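Local atomic coordinates of mandelate racemase/muconate lactonizing enzyme/Enolase superfamily (Rhodobacter sphaeroides, PDB entry 2HZG), a protein that belongs to the enolase superfamily, whose members pair an N-terminal capping domain with a metal-binding TIM-barrel domain. Residues P136-T149 against A156-P170. Sequence-based numbering, arbitrary orientation. Where two conformers were deposited one is given.
Sequences PYASLLFGDTPQET and ARRDGFAAVKFGWGP
Phe166 sets its CB squarely over the ring of Phe142, 3.4 Å from the centroid, while its own ring receives Thr149 CG2 over the centre of one face, with Leu141 O at the edge. The two ring planes are turned 32° from each other. The CG of Phe166 stands anti to its carbonyl carbon (chi1 -72°), which lays the ring alongside Leu140 and beneath the first turn of helix 146-158. A second methyl-on-ring contact closes the other end, where Ala138 CB sits 3.4 Å from the centroid of Phe161. Between them, Leu140 CD1 reaches Ala156 CB and lies alongside Phe166 CE1.

On the face bearing Ser139 and Lys165 the chemistry turns polar. Lys165 runs its aliphatic chain across Tyr137 CE1 and, after a bend at chi3 (84°), donates from NZ to Tyr137 OH at 2.9 Å. NZ also forms salt bridges with Glu227, a sodium ligand, and with Glu329, to which Ser139 OG is hydrogen-bonded as well, so that three partners hold NZ.

Between the two layers runs the parallel pairing of strands 136-141 and 163-167: Ala138 N donates to Ala163 O and its O accepts from Lys165 N; Leu140 N donates to Lys165 O and its O accepts from Gly167 N. Phe142 N continues the series to Gly167 O. Farther out, Gly143 N reaches Thr149 OG1 at 2.8 Å, tying the turn to the helix, and a water joins Pro136 O to Ala162 N. A Schellman motif at Gly160 leads the chain from helix 146-158 back toward the second strand. The whole exemplifies the beta-alpha-beta unit of a TIM barrel, with an apolar face packed against its helices and a polar face bringing Lys165 close to the metal site of the enolase superfamily.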
ATOM      1  N   PRO A 136      -0.721 -30.186   5.400  1.00 18.85           N
ATOM      2  CA  PRO A 136      -1.348 -29.289   4.422  1.00 18.65           C
ATOM      3  C   PRO A 136      -2.876 -29.314   4.526  1.00 18.75           C
ATOM      4  O   PRO A 136      -3.483 -30.396   4.614  1.00 19.24           O
ATOM      5  CB  PRO A 136      -0.888 -29.855   3.065  1.00 18.67           C
ATOM      6  CG  PRO A 136      -0.693 -31.351   3.338  1.00 18.39           C
ATOM      7  CD  PRO A 136      -0.232 -31.438   4.784  1.00 18.14           C
ATOM      8  N   TYR A 137      -3.493 -28.136   4.553  1.00 16.64           N
ATOM      9  CA  TYR A 137      -4.936 -28.083   4.419  1.00 16.69           C
ATOM     10  C   TYR A 137      -5.244 -27.737   2.978  1.00 16.31           C
ATOM     11  O   TYR A 137      -4.520 -26.961   2.357  1.00 16.57           O
ATOM     12  CB  TYR A 137      -5.564 -27.130   5.440  1.00 15.89           C
ATOM     13  CG  TYR A 137      -5.333 -25.628   5.251  1.00 16.01           C
ATOM     14  CD1 TYR A 137      -6.038 -24.898   4.274  1.00 15.06           C
ATOM     15  CD2 TYR A 137      -4.474 -24.934   6.095  1.00 13.78           C
ATOM     16  CE1 TYR A 137      -5.842 -23.492   4.131  1.00 13.87           C
ATOM     17  CE2 TYR A 137      -4.296 -23.527   5.981  1.00 13.96           C
ATOM     18  CZ  TYR A 137      -4.980 -22.834   4.984  1.00 13.07           C
ATOM     19  OH  TYR A 137      -4.804 -21.482   4.844  1.00 15.03           O
ATOM     20  N   ALA A 138      -6.279 -28.363   2.426  1.00 16.15           N
ATOM     21  CA  ALA A 138      -6.666 -28.135   1.053  1.00 16.71           C
ATOM     22  C   ALA A 138      -7.327 -26.776   0.960  1.00 16.99           C
ATOM     23  O   ALA A 138      -8.339 -26.530   1.622  1.00 17.84           O
ATOM     24  CB  ALA A 138      -7.627 -29.259   0.556  1.00 16.49           C
ATOM     25  N   SER A 139      -6.764 -25.889   0.140  1.00 16.36           N
ATOM     26  CA  SER A 139      -7.277 -24.543   0.070  1.00 15.95           C
ATOM     27  C   SER A 139      -8.071 -24.348  -1.204  1.00 15.43           C
ATOM     28  O   SER A 139      -7.530 -24.447  -2.299  1.00 15.41           O
ATOM     29  CB  SER A 139      -6.152 -23.498   0.202  1.00 16.11           C
ATOM     30  OG  SER A 139      -6.727 -22.242   0.497  1.00 16.00           O
ATOM     31  N   LEU A 140      -9.358 -24.058  -1.036  1.00 14.32           N
ATOM     32  CA  LEU A 140     -10.321 -24.138  -2.122  1.00 14.88           C
ATOM     33  C   LEU A 140     -11.239 -22.928  -2.150  1.00 14.34           C
ATOM     34  O   LEU A 140     -11.344 -22.210  -1.177  1.00 14.86           O
ATOM     35  CB  LEU A 140     -11.182 -25.420  -1.961  1.00 14.56           C
ATOM     36  CG  LEU A 140     -10.440 -26.749  -2.105  1.00 16.13           C
ATOM     37  CD1 LEU A 140     -11.335 -27.909  -1.667  1.00 16.97           C
ATOM     38  CD2 LEU A 140      -9.981 -26.923  -3.550  1.00 16.32           C
ATOM     39  N   LEU A 141     -11.936 -22.721  -3.257  1.00 14.83           N
ATOM     40  CA  LEU A 141     -12.969 -21.695  -3.270  1.00 14.84           C
ATOM     41  C   LEU A 141     -14.334 -22.330  -2.987  1.00 15.29           C
ATOM     42  O   LEU A 141     -14.614 -23.455  -3.413  1.00 14.22           O
ATOM     43  CB  LEU A 141     -12.975 -20.958  -4.598  1.00 15.09           C
ATOM     44  CG  LEU A 141     -11.666 -20.224  -4.945  1.00 17.26           C
ATOM     45  CD1 LEU A 141     -11.742 -19.666  -6.334  1.00 19.73           C
ATOM     46  CD2 LEU A 141     -11.296 -19.120  -3.928  1.00 17.15           C
ATOM     47  N   PHE A 142     -15.178 -21.616  -2.259  1.00 15.38           N
ATOM     48  CA  PHE A 142     -16.594 -21.972  -2.195  1.00 16.02           C
ATOM     49  C   PHE A 142     -17.182 -22.114  -3.599  1.00 16.48           C
ATOM     50  O   PHE A 142     -16.942 -21.264  -4.461  1.00 16.65           O
ATOM     51  CB  PHE A 142     -17.399 -20.898  -1.439  1.00 15.65           C
ATOM     52  CG  PHE A 142     -17.304 -21.006   0.049  1.00 15.54           C
ATOM     53  CD1 PHE A 142     -17.985 -22.023   0.727  1.00 12.86           C
ATOM     54  CD2 PHE A 142     -16.556 -20.078   0.785  1.00 13.41           C
ATOM     55  CE1 PHE A 142     -17.912 -22.141   2.099  1.00 12.42           C
ATOM     56  CE2 PHE A 142     -16.491 -20.170   2.170  1.00 11.37           C
ATOM     57  CZ  PHE A 142     -17.166 -21.215   2.835  1.00 12.69           C
ATOM     58  N   GLY A 143     -17.953 -23.189  -3.820  1.00 17.12           N
ATOM     59  CA  GLY A 143     -18.736 -23.339  -5.037  1.00 17.41           C
ATOM     60  C   GLY A 143     -19.841 -22.304  -5.082  1.00 18.65           C
ATOM     61  O   GLY A 143     -20.178 -21.702  -4.062  1.00 19.00           O
ATOM     62  N   ASP A 144     -20.404 -22.086  -6.261  1.00 19.22           N
ATOM     63  CA  ASP A 144     -21.505 -21.147  -6.429  1.00 20.62           C
ATOM     64  C   ASP A 144     -22.793 -21.643  -5.764  1.00 20.54           C
ATOM     65  O   ASP A 144     -23.698 -20.849  -5.499  1.00 20.81           O
ATOM     66  CB  ASP A 144     -21.735 -20.840  -7.919  1.00 21.36           C
ATOM     67  CG  ASP A 144     -20.564 -20.054  -8.546  1.00 25.66           C
ATOM     68  OD1 ASP A 144     -19.652 -19.617  -7.797  1.00 27.78           O
ATOM     69  OD2 ASP A 144     -20.562 -19.866  -9.789  1.00 29.64           O
ATOM     70  N   THR A 145     -22.872 -22.944  -5.484  1.00 19.72           N
ATOM     71  CA  THR A 145     -24.021 -23.503  -4.771  1.00 19.49           C
ATOM     72  C   THR A 145     -23.443 -24.349  -3.657  1.00 18.94           C
ATOM     73  O   THR A 145     -22.277 -24.759  -3.738  1.00 18.86           O
ATOM     74  CB  THR A 145     -24.910 -24.400  -5.682  1.00 19.84           C
ATOM     75  OG1 THR A 145     -24.126 -25.494  -6.157  1.00 19.00           O
ATOM     76  CG2 THR A 145     -25.460 -23.621  -6.893  1.00 19.49           C
ATOM     77  N   PRO A 146     -24.229 -24.588  -2.596  1.00 18.55           N
ATOM     78  CA  PRO A 146     -23.772 -25.463  -1.527  1.00 18.22           C
ATOM     79  C   PRO A 146     -23.377 -26.885  -1.949  1.00 18.16           C
ATOM     80  O   PRO A 146     -22.429 -27.437  -1.383  1.00 18.27           O
ATOM     81  CB  PRO A 146     -24.972 -25.480  -0.572  1.00 18.23           C
ATOM     82  CG  PRO A 146     -25.603 -24.157  -0.781  1.00 17.34           C
ATOM     83  CD  PRO A 146     -25.535 -23.989  -2.264  1.00 18.83           C
ATOM     84  N   GLN A 147     -24.103 -27.487  -2.894  1.00 17.76           N
ATOM     85  CA  GLN A 147     -23.752 -28.837  -3.310  1.00 18.49           C
ATOM     86  C   GLN A 147     -22.345 -28.882  -3.964  1.00 18.22           C
ATOM     87  O   GLN A 147     -21.573 -29.817  -3.719  1.00 18.07           O
ATOM     88  CB  GLN A 147     -24.797 -29.426  -4.270  1.00 18.14           C
ATOM     89  CG  GLN A 147     -24.529 -30.903  -4.593  1.00 19.91           C
ATOM     90  CD  GLN A 147     -24.794 -31.792  -3.396  1.00 22.11           C
ATOM     91  OE1 GLN A 147     -25.680 -31.493  -2.577  1.00 23.15           O
ATOM     92  NE2 GLN A 147     -24.038 -32.895  -3.279  1.00 20.02           N
ATOM     93  N   GLU A 148     -22.024 -27.880  -4.778  1.00 18.33           N
ATOM     94  CA  GLU A 148     -20.668 -27.783  -5.353  1.00 18.92           C
ATOM     95  C   GLU A 148     -19.608 -27.753  -4.239  1.00 17.67           C
ATOM     96  O   GLU A 148     -18.621 -28.481  -4.288  1.00 17.78           O
ATOM     97  CB  GLU A 148     -20.574 -26.572  -6.286  1.00 19.39           C
ATOM     98  CG  GLU A 148     -21.371 -26.827  -7.578  1.00 25.43           C
ATOM     99  CD  GLU A 148     -21.524 -25.613  -8.493  1.00 31.30           C
ATOM    100  OE1 GLU A 148     -20.903 -25.625  -9.583  1.00 34.25           O
ATOM    101  OE2 GLU A 148     -22.280 -24.672  -8.148  1.00 31.38           O
ATOM    102  N   THR A 149     -19.845 -26.942  -3.207  1.00 17.31           N
ATOM    103  CA  THR A 149     -18.951 -26.863  -2.039  1.00 16.60           C
ATOM    104  C   THR A 149     -18.828 -28.214  -1.338  1.00 16.83           C
ATOM    105  O   THR A 149     -17.725 -28.649  -1.038  1.00 16.19           O
ATOM    106  CB  THR A 149     -19.438 -25.771  -1.052  1.00 16.08           C
ATOM    107  OG1 THR A 149     -19.310 -24.501  -1.690  1.00 15.87           O
ATOM    108  CG2 THR A 149     -18.638 -25.769   0.255  1.00 16.02           C
ATOM    109  N   ALA A 156     -11.627 -33.393  -1.677  1.00 23.23           N
ATOM    110  CA  ALA A 156     -10.449 -33.152  -0.846  1.00 23.58           C
ATOM    111  C   ALA A 156     -10.212 -34.254   0.209  1.00 24.55           C
ATOM    112  O   ALA A 156      -9.079 -34.746   0.352  1.00 23.88           O
ATOM    113  CB  ALA A 156     -10.488 -31.735  -0.196  1.00 22.98           C
ATOM    114  N   ARG A 157     -11.257 -34.631   0.952  0.50 25.20           N
ATOM    115  CA  ARG A 157     -11.140 -35.724   1.926  0.50 26.47           C
ATOM    116  C   ARG A 157     -10.679 -37.012   1.230  0.50 27.18           C
ATOM    117  O   ARG A 157      -9.720 -37.644   1.670  0.50 27.45           O
ATOM    118  CB  ARG A 157     -12.433 -35.950   2.752  0.50 26.53           C
ATOM    119  CG  ARG A 157     -12.493 -37.337   3.440  0.50 27.67           C
ATOM    120  CD  ARG A 157     -13.140 -37.383   4.840  0.50 29.20           C
ATOM    121  NE  ARG A 157     -14.592 -37.591   4.811  0.50 30.04           N
ATOM    122  CZ  ARG A 157     -15.310 -38.137   5.797  0.50 31.32           C
ATOM    123  NH1 ARG A 157     -14.729 -38.563   6.912  0.50 32.26           N
ATOM    124  NH2 ARG A 157     -16.625 -38.266   5.667  0.50 31.88           N
ATOM    125  N   ARG A 158     -11.335 -37.366   0.127  1.00 27.84           N
ATOM    126  CA  ARG A 158     -10.963 -38.575  -0.630  1.00 29.70           C
ATOM    127  C   ARG A 158      -9.545 -38.537  -1.222  1.00 30.00           C
ATOM    128  O   ARG A 158      -8.923 -39.586  -1.408  1.00 30.16           O
ATOM    129  CB  ARG A 158     -12.009 -38.862  -1.711  1.00 30.01           C
ATOM    130  CG  ARG A 158     -13.344 -39.328  -1.103  1.00 34.29           C
ATOM    131  CD  ARG A 158     -14.510 -39.275  -2.085  1.00 40.85           C
ATOM    132  NE  ARG A 158     -14.394 -40.264  -3.162  1.00 45.34           N
ATOM    133  CZ  ARG A 158     -14.802 -41.533  -3.076  1.00 48.34           C
ATOM    134  NH1 ARG A 158     -15.358 -41.995  -1.954  1.00 48.47           N
ATOM    135  NH2 ARG A 158     -14.654 -42.346  -4.118  1.00 49.53           N
ATOM    136  N   ASP A 159      -9.034 -37.336  -1.506  1.00 29.93           N
ATOM    137  CA  ASP A 159      -7.636 -37.167  -1.918  1.00 30.00           C
ATOM    138  C   ASP A 159      -6.669 -37.304  -0.752  1.00 28.81           C
ATOM    139  O   ASP A 159      -5.460 -37.307  -0.948  1.00 29.78           O
ATOM    140  CB  ASP A 159      -7.413 -35.815  -2.609  1.00 30.35           C
ATOM    141  CG  ASP A 159      -8.016 -35.756  -4.001  1.00 33.54           C
ATOM    142  OD1 ASP A 159      -8.357 -36.818  -4.587  1.00 37.03           O
ATOM    143  OD2 ASP A 159      -8.150 -34.628  -4.524  1.00 38.15           O
ATOM    144  N   GLY A 160      -7.190 -37.389   0.459  1.00 27.86           N
ATOM    145  CA  GLY A 160      -6.347 -37.579   1.621  1.00 26.90           C
ATOM    146  C   GLY A 160      -6.117 -36.365   2.501  1.00 25.86           C
ATOM    147  O   GLY A 160      -5.384 -36.443   3.483  1.00 25.92           O
ATOM    148  N   PHE A 161      -6.731 -35.237   2.166  1.00 24.78           N
ATOM    149  CA  PHE A 161      -6.640 -34.069   3.041  1.00 23.76           C
ATOM    150  C   PHE A 161      -7.433 -34.285   4.309  1.00 23.73           C
ATOM    151  O   PHE A 161      -8.597 -34.702   4.267  1.00 24.38           O
ATOM    152  CB  PHE A 161      -7.146 -32.811   2.339  1.00 22.88           C
ATOM    153  CG  PHE A 161      -6.249 -32.324   1.252  1.00 22.38           C
ATOM    154  CD1 PHE A 161      -5.089 -31.589   1.563  1.00 21.71           C
ATOM    155  CD2 PHE A 161      -6.555 -32.582  -0.085  1.00 20.82           C
ATOM    156  CE1 PHE A 161      -4.251 -31.131   0.573  1.00 19.50           C
ATOM    157  CE2 PHE A 161      -5.715 -32.109  -1.106  1.00 22.67           C
ATOM    158  CZ  PHE A 161      -4.554 -31.384  -0.768  1.00 20.04           C
ATOM    159  N   ALA A 162      -6.795 -33.979   5.430  1.00 23.77           N
ATOM    160  CA  ALA A 162      -7.404 -34.034   6.746  1.00 23.37           C
ATOM    161  C   ALA A 162      -7.970 -32.672   7.187  1.00 22.58           C
ATOM    162  O   ALA A 162      -8.527 -32.544   8.289  1.00 23.18           O
ATOM    163  CB  ALA A 162      -6.374 -34.502   7.754  1.00 24.06           C
ATOM    164  N   ALA A 163      -7.795 -31.655   6.349  1.00 21.06           N
ATOM    165  CA  ALA A 163      -8.231 -30.301   6.671  1.00 19.50           C
ATOM    166  C   ALA A 163      -8.531 -29.572   5.377  1.00 18.67           C
ATOM    167  O   ALA A 163      -7.863 -29.806   4.364  1.00 18.29           O
ATOM    168  CB  ALA A 163      -7.181 -29.559   7.502  1.00 19.31           C
ATOM    169  N   VAL A 164      -9.580 -28.745   5.384  0.60 17.99           N
ATOM    170  CA  VAL A 164     -10.008 -28.000   4.192  0.60 17.10           C
ATOM    171  C   VAL A 164     -10.379 -26.562   4.576  0.60 17.16           C
ATOM    172  O   VAL A 164     -10.962 -26.327   5.645  0.60 16.84           O
ATOM    173  CB  VAL A 164     -11.223 -28.665   3.464  0.60 17.64           C
ATOM    174  CG1 VAL A 164     -11.662 -27.841   2.263  0.60 16.92           C
ATOM    175  CG2 VAL A 164     -10.903 -30.102   3.007  0.60 16.08           C
ATOM    176  N   LYS A 165     -10.038 -25.615   3.700  1.00 16.53           N
ATOM    177  CA  LYS A 165     -10.490 -24.230   3.829  1.00 16.18           C
ATOM    178  C   LYS A 165     -11.264 -23.882   2.573  1.00 15.24           C
ATOM    179  O   LYS A 165     -10.851 -24.232   1.477  1.00 16.10           O
ATOM    180  CB  LYS A 165      -9.310 -23.267   3.988  1.00 15.55           C
ATOM    181  CG  LYS A 165      -9.750 -21.822   4.271  1.00 15.83           C
ATOM    182  CD  LYS A 165      -8.555 -20.947   4.575  1.00 14.76           C
ATOM    183  CE  LYS A 165      -7.899 -20.421   3.308  1.00 12.04           C
ATOM    184  NZ  LYS A 165      -6.696 -19.588   3.637  1.00 12.59           N
ATOM    185  N   PHE A 166     -12.411 -23.238   2.730  1.00 14.48           N
ATOM    186  CA  PHE A 166     -13.091 -22.630   1.601  1.00 14.13           C
ATOM    187  C   PHE A 166     -13.047 -21.116   1.733  1.00 14.52           C
ATOM    188  O   PHE A 166     -13.195 -20.579   2.824  1.00 14.69           O
ATOM    189  CB  PHE A 166     -14.542 -23.094   1.517  1.00 14.85           C
ATOM    190  CG  PHE A 166     -14.684 -24.510   1.083  1.00 15.63           C
ATOM    191  CD1 PHE A 166     -14.687 -24.822  -0.261  1.00 14.96           C
ATOM    192  CD2 PHE A 166     -14.749 -25.540   2.021  1.00 16.15           C
ATOM    193  CE1 PHE A 166     -14.795 -26.123  -0.679  1.00 16.55           C
ATOM    194  CE2 PHE A 166     -14.860 -26.853   1.597  1.00 15.26           C
ATOM    195  CZ  PHE A 166     -14.866 -27.137   0.254  1.00 15.75           C
ATOM    196  N   GLY A 167     -12.872 -20.438   0.610  1.00 14.60           N
ATOM    197  CA  GLY A 167     -12.776 -18.992   0.621  1.00 15.18           C
ATOM    198  C   GLY A 167     -13.612 -18.420  -0.472  1.00 15.42           C
ATOM    199  O   GLY A 167     -13.901 -19.106  -1.454  1.00 16.25           O
ATOM    200  N   TRP A 168     -14.024 -17.170  -0.291  1.00 15.16           N
ATOM    201  CA  TRP A 168     -14.532 -16.355  -1.392  1.00 15.20           C
ATOM    202  C   TRP A 168     -15.763 -16.996  -2.068  1.00 15.74           C
ATOM    203  O   TRP A 168     -16.674 -17.485  -1.379  1.00 15.28           O
ATOM    204  CB  TRP A 168     -13.414 -16.078  -2.416  1.00 15.48           C
ATOM    205  CG  TRP A 168     -12.139 -15.461  -1.843  1.00 15.87           C
ATOM    206  CD1 TRP A 168     -11.075 -16.131  -1.275  1.00 16.40           C
ATOM    207  CD2 TRP A 168     -11.791 -14.073  -1.816  1.00 15.32           C
ATOM    208  NE1 TRP A 168     -10.104 -15.240  -0.889  1.00 17.87           N
ATOM    209  CE2 TRP A 168     -10.506 -13.973  -1.221  1.00 17.93           C
ATOM    210  CE3 TRP A 168     -12.427 -12.903  -2.248  1.00 15.63           C
ATOM    211  CZ2 TRP A 168      -9.857 -12.741  -1.037  1.00 17.29           C
ATOM    212  CZ3 TRP A 168     -11.768 -11.673  -2.074  1.00 15.61           C
ATOM    213  CH2 TRP A 168     -10.504 -11.609  -1.475  1.00 15.34           C
ATOM    214  N   GLY A 169     -15.789 -16.997  -3.398  1.00 16.12           N
ATOM    215  CA  GLY A 169     -17.016 -17.374  -4.119  1.00 16.70           C
ATOM    216  C   GLY A 169     -18.139 -16.478  -3.607  1.00 17.27           C
ATOM    217  O   GLY A 169     -17.953 -15.267  -3.466  1.00 16.90           O
ATOM    218  N   PRO A 170     -19.328 -17.060  -3.327  1.00 17.79           N
ATOM    219  CA  PRO A 170     -20.439 -16.213  -2.836  1.00 17.33           C
ATOM    220  C   PRO A 170     -20.467 -15.920  -1.337  1.00 17.93           C
ATOM    221  O   PRO A 170     -21.422 -15.284  -0.864  1.00 18.62           O
ATOM    222  CB  PRO A 170     -21.682 -17.014  -3.227  1.00 18.23           C
ATOM    223  CG  PRO A 170     -21.227 -18.457  -3.225  1.00 18.48           C
ATOM    224  CD  PRO A 170     -19.731 -18.468  -3.523  1.00 17.19           C
TER
HETATM  225  O   HOH W   1      -3.937 -32.912   5.237  1.00 31.76           O